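Local structure of cytochrome c class I (Sideroxydans lithotrophicus, 4XXL) at residues K59-K64 / D112-L117. The protein probably carries electrons as a small class I cytochrome c, binding a single covalently attached heme c. Sequence-based numbering, arbitrary orientation.
Sequences KKVAEK and DWILSL. With HEC (heme c), chain B.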
loop_
_atom_site.group_PDB
_atom_site.type_symbol
_atom_site.label_atom_id
_atom_site.label_comp_id
_atom_site.label_asym_id
_atom_site.label_seq_id
_atom_site.Cartn_x
_atom_site.Cartn_y
_atom_site.Cartn_z
ATOM N N LYS A 59 2.699 -7.846 4.278
ATOM C CA LYS A 59 2.595 -9.305 4.128
ATOM C C LYS A 59 1.155 -9.728 4.221
ATOM O O LYS A 59 0.688 -10.489 3.350
ATOM C CB LYS A 59 3.458 -10.014 5.171
ATOM C CG LYS A 59 3.314 -11.553 5.111
ATOM C CD LYS A 59 4.188 -12.273 6.142
ATOM C CE LYS A 59 3.821 -13.760 6.117
ATOM N NZ LYS A 59 5.048 -14.590 6.207
ATOM N N LYS A 60 0.414 -9.219 5.220
ATOM C CA LYS A 60 -1.011 -9.559 5.381
ATOM C C LYS A 60 -1.871 -9.029 4.225
ATOM O O LYS A 60 -2.766 -9.687 3.723
ATOM C CB LYS A 60 -1.511 -9.000 6.716
ATOM C CG LYS A 60 -2.968 -9.313 7.079
ATOM C CD LYS A 60 -3.342 -8.828 8.470
ATOM C CE LYS A 60 -2.808 -9.791 9.524
ATOM N NZ LYS A 60 -3.603 -11.060 9.508
ATOM N N VAL A 61 -1.533 -7.847 3.748
ATOM C CA VAL A 61 -2.232 -7.328 2.576
ATOM C C VAL A 61 -1.987 -8.233 1.391
ATOM O O VAL A 61 -2.900 -8.518 0.581
ATOM C CB VAL A 61 -1.748 -5.904 2.216
ATOM C CG1 VAL A 61 -2.378 -5.437 0.928
ATOM C CG2 VAL A 61 -2.187 -4.949 3.353
ATOM N N ALA A 62 -0.718 -8.559 1.132
ATOM C CA ALA A 62 -0.370 -9.437 -0.002
ATOM C C ALA A 62 -1.160 -10.740 0.121
ATOM O O ALA A 62 -1.658 -11.265 -0.880
ATOM C CB ALA A 62 1.107 -9.681 -0.074
ATOM N N GLU A 63 -1.222 -11.276 1.343
ATOM C CA GLU A 63 -2.012 -12.548 1.557
ATOM C C GLU A 63 -3.491 -12.331 1.212
ATOM O O GLU A 63 -4.165 -13.174 0.566
ATOM C CB GLU A 63 -1.846 -13.064 2.972
ATOM C CG GLU A 63 -0.478 -13.606 3.285
ATOM C CD GLU A 63 -0.170 -13.765 4.781
ATOM O OE1 GLU A 63 -0.835 -13.178 5.690
ATOM O OE2 GLU A 63 0.818 -14.486 5.054
ATOM N N LYS A 64 -4.066 -11.211 1.647
ATOM C CA LYS A 64 -5.454 -10.932 1.382
ATOM C C LYS A 64 -5.760 -10.870 -0.096
ATOM O O LYS A 64 -6.751 -11.369 -0.548
ATOM C CB LYS A 64 -5.808 -9.589 2.015
ATOM C CG LYS A 64 -7.090 -9.015 1.486
ATOM C CD LYS A 64 -7.531 -7.774 2.291
ATOM C CE LYS A 64 -8.665 -7.062 1.588
ATOM N NZ LYS A 64 -8.997 -5.719 2.140
ATOM N N ASP A 112 2.815 -3.119 -6.927
ATOM C CA ASP A 112 3.320 -4.431 -7.356
ATOM C C ASP A 112 4.275 -5.019 -6.298
ATOM O O ASP A 112 4.255 -6.229 -5.996
ATOM C CB ASP A 112 3.978 -4.392 -8.731
ATOM C CG ASP A 112 3.007 -4.115 -9.858
ATOM O OD1 ASP A 112 1.790 -4.293 -9.682
ATOM O OD2 ASP A 112 3.489 -3.755 -10.929
ATOM N N TRP A 113 5.066 -4.158 -5.688
ATOM C CA TRP A 113 5.962 -4.578 -4.592
ATOM C C TRP A 113 5.150 -5.101 -3.443
ATOM O O TRP A 113 5.373 -6.248 -2.994
ATOM C CB TRP A 113 6.885 -3.452 -4.158
ATOM C CG TRP A 113 7.799 -3.855 -3.026
ATOM C CD1 TRP A 113 8.735 -4.823 -3.017
ATOM C CD2 TRP A 113 7.773 -3.317 -1.685
ATOM N NE1 TRP A 113 9.285 -4.948 -1.759
ATOM C CE2 TRP A 113 8.722 -4.038 -0.926
ATOM C CE3 TRP A 113 7.015 -2.359 -1.053
ATOM C CZ2 TRP A 113 8.961 -3.776 0.415
ATOM C CZ3 TRP A 113 7.248 -2.102 0.265
ATOM C CH2 TRP A 113 8.221 -2.804 0.996
ATOM N N ILE A 114 4.207 -4.312 -2.957
ATOM C CA ILE A 114 3.330 -4.766 -1.890
ATOM C C ILE A 114 2.709 -6.136 -2.134
ATOM O O ILE A 114 2.751 -7.005 -1.232
ATOM C CB ILE A 114 2.241 -3.701 -1.561
ATOM C CG1 ILE A 114 2.910 -2.463 -0.898
ATOM C CG2 ILE A 114 1.126 -4.278 -0.689
ATOM C CD1 ILE A 114 2.009 -1.231 -0.839
ATOM N N LEU A 115 2.118 -6.304 -3.316
ATOM C CA LEU A 115 1.442 -7.563 -3.632
ATOM C C LEU A 115 2.356 -8.776 -3.618
ATOM O O LEU A 115 1.875 -9.905 -3.534
ATOM C CB LEU A 115 0.655 -7.463 -4.935
ATOM C CG LEU A 115 -0.514 -6.529 -4.926
ATOM C CD1 LEU A 115 -1.070 -6.200 -6.305
ATOM C CD2 LEU A 115 -1.629 -7.072 -4.047
ATOM N N SER A 116 3.647 -8.551 -3.853
ATOM C CA SER A 116 4.594 -9.643 -3.827
ATOM C C SER A 116 5.027 -10.149 -2.475
ATOM O O SER A 116 5.698 -11.174 -2.405
ATOM C CB SER A 116 5.877 -9.139 -4.546
ATOM O OG SER A 116 6.707 -8.307 -3.755
ATOM N N LEU A 117 4.656 -9.465 -1.391
ATOM C CA LEU A 117 5.282 -9.709 -0.075
ATOM C C LEU A 117 4.677 -10.894 0.726
ATOM O O LEU A 117 5.129 -11.158 1.829
ATOM C CB LEU A 117 5.201 -8.437 0.731
ATOM C CG LEU A 117 6.124 -7.315 0.263
ATOM C CD1 LEU A 117 5.811 -6.030 0.969
ATOM C CD2 LEU A 117 7.594 -7.667 0.396
HETATM FE FE HEC B . -2.327 2.408 4.554
HETATM C CHA HEC B . -4.798 -0.040 4.623
HETATM C CHB HEC B . -1.051 1.062 1.641
HETATM C CHC HEC B . -0.219 5.124 4.230
HETATM C CHD HEC B . -3.127 3.365 7.684
HETATM N NA HEC B . -2.887 0.833 3.347
HETATM C C1A HEC B . -3.856 -0.069 3.603
HETATM C C2A HEC B . -3.773 -1.069 2.600
HETATM C C3A HEC B . -2.705 -0.748 1.795
HETATM C C4A HEC B . -2.137 0.462 2.279
HETATM C CMA HEC B . -2.159 -1.511 0.628
HETATM C CAA HEC B . -4.730 -2.258 2.518
HETATM C CBA HEC B . -5.950 -1.860 1.718
HETATM C CGA HEC B . -6.915 -3.004 1.457
HETATM O O1A HEC B . -6.844 -4.041 2.132
HETATM O O2A HEC B . -7.700 -2.921 0.453
HETATM N NB HEC B . -0.911 2.985 3.227
HETATM C C1B HEC B . -0.542 2.291 2.097
HETATM C C2B HEC B . 0.470 3.023 1.407
HETATM C C3B HEC B . 0.722 4.162 2.073
HETATM C C4B HEC B . -0.164 4.165 3.231
HETATM C CMB HEC B . 1.103 2.583 0.118
HETATM C CAB HEC B . 1.586 5.310 1.727
HETATM C CBB HEC B . 1.145 5.909 0.525
HETATM N NC HEC B . -1.754 3.965 5.801
HETATM C C1C HEC B . -0.906 4.945 5.396
HETATM C C2C HEC B . -0.730 5.742 6.546
HETATM C C3C HEC B . -1.463 5.245 7.606
HETATM C C4C HEC B . -2.147 4.121 7.056
HETATM C CMC HEC B . 0.216 6.885 6.568
HETATM C CAC HEC B . -1.514 5.780 9.029
HETATM C CBC HEC B . -1.835 7.127 9.239
HETATM N ND HEC B . -3.697 1.837 5.814
HETATM C C1D HEC B . -3.873 2.315 7.095
HETATM C C2D HEC B . -5.013 1.648 7.772
HETATM C C3D HEC B . -5.444 0.734 6.914
HETATM C C4D HEC B . -4.607 0.812 5.702
HETATM C CMD HEC B . -5.501 1.942 9.139
HETATM C CAD HEC B . -6.576 -0.285 7.135
HETATM C CBD HEC B . -7.893 0.268 6.675
HETATM C CGD HEC B . -9.102 -0.656 6.858
HETATM O O1D HEC B . -8.996 -1.916 6.970
HETATM O O2D HEC B . -10.244 -0.124 6.818
HETATM O O HOH W 1 -0.694 -10.659 -3.476
#
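Ala62 and Leu115 bring their CA atoms to 4.5 Å of each other where helix 58-65 meets the last turn of helix 104-115, and at Lys59 and Leu117 the CA atoms are still only 5.0 Å apart. In this class I cytochrome c fold, the contact illustrates how a small residue lets a helix lie against the carboxyl end of another. The methyl of Ala62 points at two successive carbonyl oxygens of the last turn: CB stands 3.3 Å from Ile114 O and 3.6 Å from Leu115 O, with Leu117 CB on its flank. Ile114 O also accepts the backbone N-H of Leu117. No direct hydrogen bond crosses the interface. Beside the carbonyl of Leu117, the aliphatic start of Lys59 passes before its amino end leads away. Toward the heme, side chain meets side chain. Val61 CG1 lies 4.0 Å from Ile114 CG2, both methyls anti to their own backbone N, and Leu75 of helix 71-81 touches both side chains. The two branches of Val61 divide between neighbours, since CG1 also nears the heme methyl CMA while CG2 packs on CAA, the first carbon of a propionate arm. That same propionate is held one turn on: Lys64, its chain extended, donates from NZ to O1A at 2.7 Å, and Tyr65 OH is another hydrogen-bond partner of the heme. Ile114 CD1 meets the heme methyl CMB, so both helices touch the cofactor. One water completes the interface, donating to Ala62 O at 2.8 Å and to Leu115 O at 2.7 Å.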